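PDB 3ODN: dally-like protein from Drosophila melanogaster, which probably serves as a cell-surface heparan sulfate proteoglycan of the glypican family, its helical core domain belonging to a protein involved in Hedgehog signalling. Local coordinates for residues Q189-F194 / G498-W503; N285-V290 / I400-V405. The protein carries 2 engineered substitutions. One frame throughout, in Å; residues are numbered along the deposited sequence.

Interaction 1: Q189-F194 / G498-W503; sequences QIKRSF and GQDVEW
K191, on the helix 182-214 of the all-helical glypican core, reaches across to the loop that follows helix 479-496 and makes a salt bridge with D500. Its NZ lies 3.1 Å from D500 OD2, and the hydrogen bond within this pair is weak; the two side chains meet at about a right angle. The same lysine runs past the carbonyl of G498, with CE 3.4 Å from G498 O, so that the methylene chain and the ammonium group both border the loop. K191 has CG anti to the backbone N (chi1 -174°), and bends further along the chain bring the ammonium group to the carboxylate. An alanine here would probably leave D500 without this positive partner and open a gap beside the carbonyl of G498. R192 completes the contact with aliphatic atoms: its CD lies 3.9 Å from G498 CA. G498 has positive phi (71°), which by itself favours glycine, and closes helix 479-496 in a Schellman motif that turns the chain out of the helix beside K191 and R192. Further along, V501 rests on H491 and N494 of that helix, while the carbonyl of W503, a poorly ordered residue, accepts a hydrogen bond from R198 on the same helix as K191. K191 also packs on L137 of helix 136-155. The carboxylate of D500 borders the lysine chain as well as its charged end, with D500 OD2 3.5 Å from K191 CE.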
ATOM      1  N   GLN A 189       4.080  -8.164 -17.144  1.00 52.17           N
ATOM      2  CA  GLN A 189       4.125  -6.728 -16.786  1.00 49.76           C
ATOM      3  C   GLN A 189       2.782  -6.272 -16.223  1.00 51.43           C
ATOM      4  O   GLN A 189       2.771  -5.613 -15.210  1.00 51.21           O
ATOM      5  CB  GLN A 189       4.495  -5.832 -17.985  1.00 51.37           C
ATOM      6  CG  GLN A 189       5.952  -5.895 -18.422  1.00 70.89           C
ATOM      7  CD  GLN A 189       6.191  -5.030 -19.643  1.00 98.88           C
ATOM      8  OE1 GLN A 189       6.189  -3.793 -19.568  1.00102.41           O
ATOM      9  NE2 GLN A 189       6.398  -5.656 -20.801  1.00 81.84           N
ATOM     10  N   ILE A 190       1.655  -6.619 -16.883  1.00 47.44           N
ATOM     11  CA  ILE A 190       0.301  -6.269 -16.441  1.00 43.73           C
ATOM     12  C   ILE A 190       0.035  -6.841 -15.054  1.00 47.00           C
ATOM     13  O   ILE A 190      -0.418  -6.106 -14.193  1.00 47.11           O
ATOM     14  CB  ILE A 190      -0.784  -6.679 -17.497  1.00 44.58           C
ATOM     15  CG1 ILE A 190      -0.823  -5.655 -18.637  1.00 45.17           C
ATOM     16  CG2 ILE A 190      -2.199  -6.813 -16.871  1.00 40.60           C
ATOM     17  CD1 ILE A 190      -1.110  -6.236 -19.971  1.00 55.41           C
ATOM     18  N   LYS A 191       0.285  -8.142 -14.849  1.00 45.19           N
ATOM     19  CA  LYS A 191       0.100  -8.816 -13.566  1.00 45.85           C
ATOM     20  C   LYS A 191       0.911  -8.090 -12.472  1.00 49.52           C
ATOM     21  O   LYS A 191       0.329  -7.607 -11.519  1.00 49.65           O
ATOM     22  CB  LYS A 191       0.505 -10.310 -13.666  1.00 49.96           C
ATOM     23  CG  LYS A 191       0.209 -11.128 -12.395  1.00 50.50           C
ATOM     24  CD  LYS A 191       1.446 -11.833 -11.892  1.00 52.95           C
ATOM     25  CE  LYS A 191       1.357 -12.221 -10.432  1.00 60.33           C
ATOM     26  NZ  LYS A 191       1.682 -13.661 -10.208  1.00 73.50           N
ATOM     27  N   ARG A 192       2.222  -7.934 -12.652  1.00 46.31           N
ATOM     28  CA  ARG A 192       3.091  -7.313 -11.643  1.00 44.78           C
ATOM     29  C   ARG A 192       2.751  -5.889 -11.286  1.00 47.27           C
ATOM     30  O   ARG A 192       2.712  -5.555 -10.101  1.00 47.09           O
ATOM     31  CB  ARG A 192       4.579  -7.508 -11.979  1.00 44.98           C
ATOM     32  CG  ARG A 192       4.997  -8.993 -12.052  1.00 49.84           C
ATOM     33  CD  ARG A 192       6.496  -9.121 -11.970  1.00 59.82           C
ATOM     34  NE  ARG A 192       7.014 -10.416 -12.415  1.00 59.61           N
ATOM     35  CZ  ARG A 192       8.243 -10.591 -12.892  1.00 76.48           C
ATOM     36  NH1 ARG A 192       9.080  -9.564 -12.990  1.00 63.79           N
ATOM     37  NH2 ARG A 192       8.640 -11.790 -13.296  1.00 67.56           N
ATOM     38  N   SER A 193       2.412  -5.061 -12.295  1.00 42.88           N
ATOM     39  CA  SER A 193       2.079  -3.650 -12.063  1.00 40.23           C
ATOM     40  C   SER A 193       0.675  -3.447 -11.511  1.00 40.96           C
ATOM     41  O   SER A 193       0.524  -2.604 -10.653  1.00 40.07           O
ATOM     42  CB  SER A 193       2.346  -2.810 -13.308  1.00 44.35           C
ATOM     43  OG  SER A 193       1.667  -3.340 -14.430  1.00 54.74           O
ATOM     44  N   PHE A 194      -0.336  -4.246 -11.950  1.00 37.31           N
ATOM     45  CA  PHE A 194      -1.707  -4.167 -11.457  1.00 37.21           C
ATOM     46  C   PHE A 194      -1.829  -4.673 -10.015  1.00 43.97           C
ATOM     47  O   PHE A 194      -2.466  -4.028  -9.173  1.00 44.50           O
ATOM     48  CB  PHE A 194      -2.698  -4.845 -12.422  1.00 40.11           C
ATOM     49  CG  PHE A 194      -3.242  -3.923 -13.508  1.00 42.18           C
ATOM     50  CD1 PHE A 194      -2.519  -3.686 -14.670  1.00 42.92           C
ATOM     51  CD2 PHE A 194      -4.480  -3.298 -13.360  1.00 45.29           C
ATOM     52  CE1 PHE A 194      -3.007  -2.829 -15.651  1.00 43.61           C
ATOM     53  CE2 PHE A 194      -4.966  -2.433 -14.343  1.00 48.13           C
ATOM     54  CZ  PHE A 194      -4.227  -2.211 -15.488  1.00 45.22           C
ATOM     55  N   GLY A 498       6.423  -9.872  -7.027  1.00 49.75           N
ATOM     56  CA  GLY A 498       5.706 -10.179  -8.269  1.00 50.42           C
ATOM     57  C   GLY A 498       4.839 -11.420  -8.165  1.00 58.63           C
ATOM     58  O   GLY A 498       4.550 -12.052  -9.184  1.00 64.00           O
ATOM     59  N   GLN A 499       4.445 -11.810  -6.931  1.00 53.69           N
ATOM     60  CA  GLN A 499       3.623 -12.993  -6.650  1.00 54.61           C
ATOM     61  C   GLN A 499       2.176 -12.550  -6.505  1.00 62.96           C
ATOM     62  O   GLN A 499       1.883 -11.347  -6.486  1.00 63.39           O
ATOM     63  CB  GLN A 499       4.057 -13.698  -5.355  1.00 56.45           C
ATOM     64  CG  GLN A 499       5.511 -14.144  -5.280  1.00 68.36           C
ATOM     65  CD  GLN A 499       5.860 -14.569  -3.874  1.00 85.44           C
ATOM     66  OE1 GLN A 499       5.832 -15.746  -3.533  1.00 79.78           O
ATOM     67  NE2 GLN A 499       6.157 -13.621  -3.003  1.00 88.64           N
ATOM     68  N   ASP A 500       1.277 -13.531  -6.388  1.00 63.67           N
ATOM     69  CA  ASP A 500      -0.164 -13.375  -6.276  1.00 65.46           C
ATOM     70  C   ASP A 500      -0.578 -12.910  -4.895  1.00 69.33           C
ATOM     71  O   ASP A 500       0.007 -13.333  -3.901  1.00 70.60           O
ATOM     72  CB  ASP A 500      -0.882 -14.700  -6.621  1.00 70.87           C
ATOM     73  CG  ASP A 500      -0.862 -15.083  -8.094  1.00 88.78           C
ATOM     74  OD1 ASP A 500      -0.637 -16.286  -8.395  1.00 92.27           O
ATOM     75  OD2 ASP A 500      -1.144 -14.198  -8.946  1.00 96.27           O
ATOM     76  N   VAL A 501      -1.611 -12.062  -4.846  1.00 64.72           N
ATOM     77  CA  VAL A 501      -2.196 -11.522  -3.626  1.00 64.64           C
ATOM     78  C   VAL A 501      -3.666 -11.953  -3.601  1.00 77.42           C
ATOM     79  O   VAL A 501      -4.381 -11.720  -4.579  1.00 79.14           O
ATOM     80  CB  VAL A 501      -2.014  -9.978  -3.544  1.00 63.97           C
ATOM     81  CG1 VAL A 501      -2.746  -9.392  -2.347  1.00 63.67           C
ATOM     82  CG2 VAL A 501      -0.538  -9.598  -3.501  1.00 60.56           C
ATOM     83  N   GLU A 502      -4.097 -12.640  -2.522  1.00 80.06           N
ATOM     84  CA  GLU A 502      -5.490 -13.088  -2.349  1.00 84.98           C
ATOM     85  C   GLU A 502      -6.114 -12.164  -1.297  1.00 91.91           C
ATOM     86  O   GLU A 502      -6.116 -12.480  -0.103  1.00 92.56           O
ATOM     87  CB  GLU A 502      -5.560 -14.575  -1.932  1.00 89.50           C
ATOM     88  CG  GLU A 502      -6.946 -15.195  -2.087  1.00104.78           C
ATOM     89  CD  GLU A 502      -7.232 -16.465  -1.301  1.00129.48           C
ATOM     90  OE1 GLU A 502      -6.826 -16.545  -0.117  1.00115.34           O
ATOM     91  OE2 GLU A 502      -7.926 -17.353  -1.848  1.00129.71           O
ATOM     92  N   TRP A 503      -6.587 -10.988  -1.747  1.00 89.33           N
ATOM     93  CA  TRP A 503      -7.136  -9.951  -0.875  1.00131.45           C
ATOM     94  C   TRP A 503      -8.365  -9.269  -1.503  1.00142.62           C
ATOM     95  O   TRP A 503      -8.380  -8.066  -1.755  1.00 91.84           O
ATOM     96  CB  TRP A 503      -6.010  -8.955  -0.508  1.00126.75           C
ATOM     97  CG  TRP A 503      -6.187  -8.104   0.724  1.00127.50           C
ATOM     98  CD1 TRP A 503      -5.590  -6.900   0.962  1.00127.96           C
ATOM     99  CD2 TRP A 503      -6.924  -8.429   1.922  1.00129.73           C
ATOM    100  NE1 TRP A 503      -5.937  -6.434   2.209  1.00127.96           N
ATOM    101  CE2 TRP A 503      -6.764  -7.345   2.816  1.00132.31           C
ATOM    102  CE3 TRP A 503      -7.728  -9.517   2.318  1.00134.44           C
ATOM    103  CZ2 TRP A 503      -7.379  -7.317   4.078  1.00133.35           C
ATOM    104  CZ3 TRP A 503      -8.341  -9.483   3.564  1.00137.65           C
ATOM    105  CH2 TRP A 503      -8.162  -8.397   4.430  1.00136.61           C
TER

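Interaction 2: N285-V290 / I400-V405; sequences NIVMVV and ILDRIV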
ATOM      1  N   ASN A 285       6.538  -0.105 -12.820  1.00 50.04           N
ATOM      2  CA  ASN A 285       5.869   1.172 -13.133  1.00 49.49           C
ATOM      3  C   ASN A 285       4.626   0.928 -13.994  1.00 51.11           C
ATOM      4  O   ASN A 285       4.757   0.467 -15.138  1.00 50.27           O
ATOM      5  CB  ASN A 285       6.838   2.199 -13.792  1.00 51.83           C
ATOM      6  CG  ASN A 285       6.229   3.574 -14.066  1.00 72.90           C
ATOM      7  OD1 ASN A 285       5.739   3.856 -15.151  1.00 74.35           O
ATOM      8  ND2 ASN A 285       6.257   4.470 -13.100  1.00 62.93           N
ATOM      9  N   ILE A 286       3.423   1.186 -13.412  1.00 45.65           N
ATOM     10  CA  ILE A 286       2.143   0.990 -14.107  1.00 45.39           C
ATOM     11  C   ILE A 286       1.845   1.984 -15.270  1.00 56.01           C
ATOM     12  O   ILE A 286       1.102   1.620 -16.199  1.00 58.02           O
ATOM     13  CB  ILE A 286       0.944   0.711 -13.154  1.00 45.42           C
ATOM     14  CG1 ILE A 286      -0.179  -0.050 -13.898  1.00 43.07           C
ATOM     15  CG2 ILE A 286       0.437   1.988 -12.518  1.00 45.38           C
ATOM     16  CD1 ILE A 286      -1.171  -0.729 -13.071  1.00 34.56           C
ATOM     17  N   VAL A 287       2.432   3.224 -15.227  1.00 53.75           N
ATOM     18  CA  VAL A 287       2.244   4.244 -16.278  1.00 53.88           C
ATOM     19  C   VAL A 287       2.892   3.767 -17.562  1.00 60.12           C
ATOM     20  O   VAL A 287       2.267   3.876 -18.615  1.00 60.64           O
ATOM     21  CB  VAL A 287       2.694   5.682 -15.883  1.00 57.57           C
ATOM     22  CG1 VAL A 287       2.168   6.722 -16.878  1.00 58.28           C
ATOM     23  CG2 VAL A 287       2.260   6.028 -14.457  1.00 56.14           C
ATOM     24  N   MET A 288       4.102   3.170 -17.466  1.00 58.93           N
ATOM     25  CA  MET A 288       4.836   2.602 -18.610  1.00 62.07           C
ATOM     26  C   MET A 288       4.130   1.357 -19.216  1.00 62.66           C
ATOM     27  O   MET A 288       4.511   0.915 -20.308  1.00 63.45           O
ATOM     28  CB  MET A 288       6.303   2.255 -18.244  1.00 66.72           C
ATOM     29  CG  MET A 288       7.226   3.457 -17.942  1.00 73.59           C
ATOM     30  SD  MET A 288       7.074   4.960 -18.968  1.00 82.12           S
ATOM     31  CE  MET A 288       7.426   4.301 -20.640  1.00 81.38           C
ATOM     32  N   VAL A 289       3.103   0.811 -18.515  1.00 55.05           N
ATOM     33  CA  VAL A 289       2.326  -0.354 -18.952  1.00 53.14           C
ATOM     34  C   VAL A 289       0.990   0.096 -19.564  1.00 54.88           C
ATOM     35  O   VAL A 289       0.680  -0.272 -20.695  1.00 52.56           O
ATOM     36  CB  VAL A 289       2.128  -1.417 -17.821  1.00 55.15           C
ATOM     37  CG1 VAL A 289       1.426  -2.671 -18.342  1.00 54.92           C
ATOM     38  CG2 VAL A 289       3.454  -1.806 -17.188  1.00 55.33           C
ATOM     39  N   VAL A 290       0.215   0.881 -18.792  1.00 52.37           N
ATOM     40  CA  VAL A 290      -1.126   1.366 -19.108  1.00 52.91           C
ATOM     41  C   VAL A 290      -1.150   2.505 -20.129  1.00 58.39           C
ATOM     42  O   VAL A 290      -1.917   2.412 -21.085  1.00 58.87           O
ATOM     43  CB  VAL A 290      -1.923   1.671 -17.797  1.00 57.59           C
ATOM     44  CG1 VAL A 290      -3.288   2.302 -18.079  1.00 57.95           C
ATOM     45  CG2 VAL A 290      -2.107   0.401 -16.972  1.00 56.46           C
ATOM     46  N   ILE A 400       1.185  12.046 -13.064  1.00 68.04           N
ATOM     47  CA  ILE A 400       0.507  12.364 -11.808  1.00 67.12           C
ATOM     48  C   ILE A 400       0.546  11.214 -10.780  1.00 67.72           C
ATOM     49  O   ILE A 400       0.741  11.473  -9.581  1.00 66.95           O
ATOM     50  CB  ILE A 400      -0.847  13.121 -12.029  1.00 72.33           C
ATOM     51  CG1 ILE A 400      -0.570  14.599 -12.407  1.00 75.97           C
ATOM     52  CG2 ILE A 400      -1.783  13.070 -10.826  1.00 72.37           C
ATOM     53  CD1 ILE A 400      -1.646  15.285 -13.342  1.00 85.57           C
ATOM     54  N   LEU A 401       0.494   9.946 -11.267  1.00 61.32           N
ATOM     55  CA  LEU A 401       0.589   8.768 -10.394  1.00 56.78           C
ATOM     56  C   LEU A 401       2.006   8.613  -9.843  1.00 56.34           C
ATOM     57  O   LEU A 401       2.140   8.255  -8.684  1.00 54.25           O
ATOM     58  CB  LEU A 401       0.030   7.487 -11.067  1.00 55.35           C
ATOM     59  CG  LEU A 401      -0.324   6.280 -10.158  1.00 57.55           C
ATOM     60  CD1 LEU A 401      -1.491   6.570  -9.248  1.00 57.82           C
ATOM     61  CD2 LEU A 401      -0.727   5.092 -10.989  1.00 58.02           C
ATOM     62  N   ASP A 402       3.054   8.968 -10.612  1.00 54.37           N
ATOM     63  CA  ASP A 402       4.443   8.931 -10.104  1.00 55.90           C
ATOM     64  C   ASP A 402       4.659   9.966  -8.987  1.00 62.24           C
ATOM     65  O   ASP A 402       5.324   9.665  -7.989  1.00 60.96           O
ATOM     66  CB  ASP A 402       5.470   9.152 -11.227  1.00 60.39           C
ATOM     67  CG  ASP A 402       5.681   7.925 -12.096  1.00 77.46           C
ATOM     68  OD1 ASP A 402       4.902   7.736 -13.054  1.00 81.00           O
ATOM     69  OD2 ASP A 402       6.616   7.148 -11.808  1.00 83.49           O
ATOM     70  N   ARG A 403       4.048  11.166  -9.145  1.00 62.16           N
ATOM     71  CA  ARG A 403       4.088  12.280  -8.178  1.00 63.59           C
ATOM     72  C   ARG A 403       3.413  11.861  -6.857  1.00 64.82           C
ATOM     73  O   ARG A 403       3.994  12.074  -5.790  1.00 64.63           O
ATOM     74  CB  ARG A 403       3.393  13.528  -8.779  1.00 67.81           C
ATOM     75  CG  ARG A 403       3.724  14.857  -8.118  1.00 75.67           C
ATOM     76  CD  ARG A 403       2.506  15.488  -7.444  1.00 92.24           C
ATOM     77  NE  ARG A 403       1.615  16.158  -8.398  1.00107.46           N
ATOM     78  CZ  ARG A 403       0.396  15.731  -8.734  1.00120.89           C
ATOM     79  NH1 ARG A 403      -0.105  14.627  -8.186  1.00102.50           N
ATOM     80  NH2 ARG A 403      -0.336  16.411  -9.610  1.00104.66           N
ATOM     81  N   ILE A 404       2.204  11.250  -6.941  1.00 58.95           N
ATOM     82  CA  ILE A 404       1.469  10.772  -5.770  1.00 56.97           C
ATOM     83  C   ILE A 404       2.201   9.634  -5.036  1.00 58.48           C
ATOM     84  O   ILE A 404       2.276   9.681  -3.812  1.00 60.52           O
ATOM     85  CB  ILE A 404      -0.078  10.602  -5.970  1.00 60.33           C
ATOM     86  CG1 ILE A 404      -0.859  10.734  -4.647  1.00 61.88           C
ATOM     87  CG2 ILE A 404      -0.456   9.318  -6.693  1.00 58.18           C
ATOM     88  CD1 ILE A 404      -0.675  12.036  -3.879  1.00 70.41           C
ATOM     89  N   VAL A 405       2.843   8.700  -5.773  1.00 51.23           N
ATOM     90  CA  VAL A 405       3.632   7.618  -5.176  1.00 48.25           C
ATOM     91  C   VAL A 405       4.848   8.162  -4.398  1.00 53.57           C
ATOM     92  O   VAL A 405       5.065   7.748  -3.262  1.00 53.11           O
ATOM     93  CB  VAL A 405       3.985   6.489  -6.179  1.00 49.71           C
ATOM     94  CG1 VAL A 405       4.919   5.449  -5.551  1.00 48.28           C
ATOM     95  CG2 VAL A 405       2.716   5.819  -6.687  1.00 48.80           C
TER
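L401 and D402, in the first turn of helix 400-414, meet N285, I286 and V287, the turn that leads into the short helix 287-290, in a buried contact of the all-helical glypican core. L401 points toward the other segment and carries the apolar half of the contact. Its CD2 comes within 3.7 Å of I286 CG2, the two side chains crossing obliquely, while L401 CB lies at a looser 4.3 Å from V287 CG2. F84 of helix 48-106 also touches L401, and F88 of the same helix packs on I286. D402 follows with the polar half. Its CG lies anti to the carbonyl carbon (chi1 -77°), and the carboxylate lies beside the amide of N285, the two planes only 25° apart. D402 OD2 lies 3.0 Å from N285 ND2, and D402 OD1 sits 3.4 Å from the methyl CG2 of V287. R406 makes a long, weak ion pair with D402, and L281 of helix 260-281 packs against the aspartate. The amide of N285 is held at both ends: ND2 donates to L280 O, and OD1 caps the short helix by accepting from M288 N at 2.9 Å.

How the interactions relate
From the N terminus, the chain first passes 189-194 on helix 182-214, then reaches 285-290 and, after 109 intervening residues, 400-405, where interaction 2 closes its loop. Only past helix 479-496 does 498-503 return to 189-194 and close the much longer loop of interaction 1, within which interaction 2 is nested. Their centres lie 15 Å apart, and they touch through F194 and S193: F194 packs on I286 and V290, S193 on I286 and V289. Helix 182-214 thus stands between the C-terminal loop at the surface and the short helix 287-290, which in turn meets helix 400-414 in the interior.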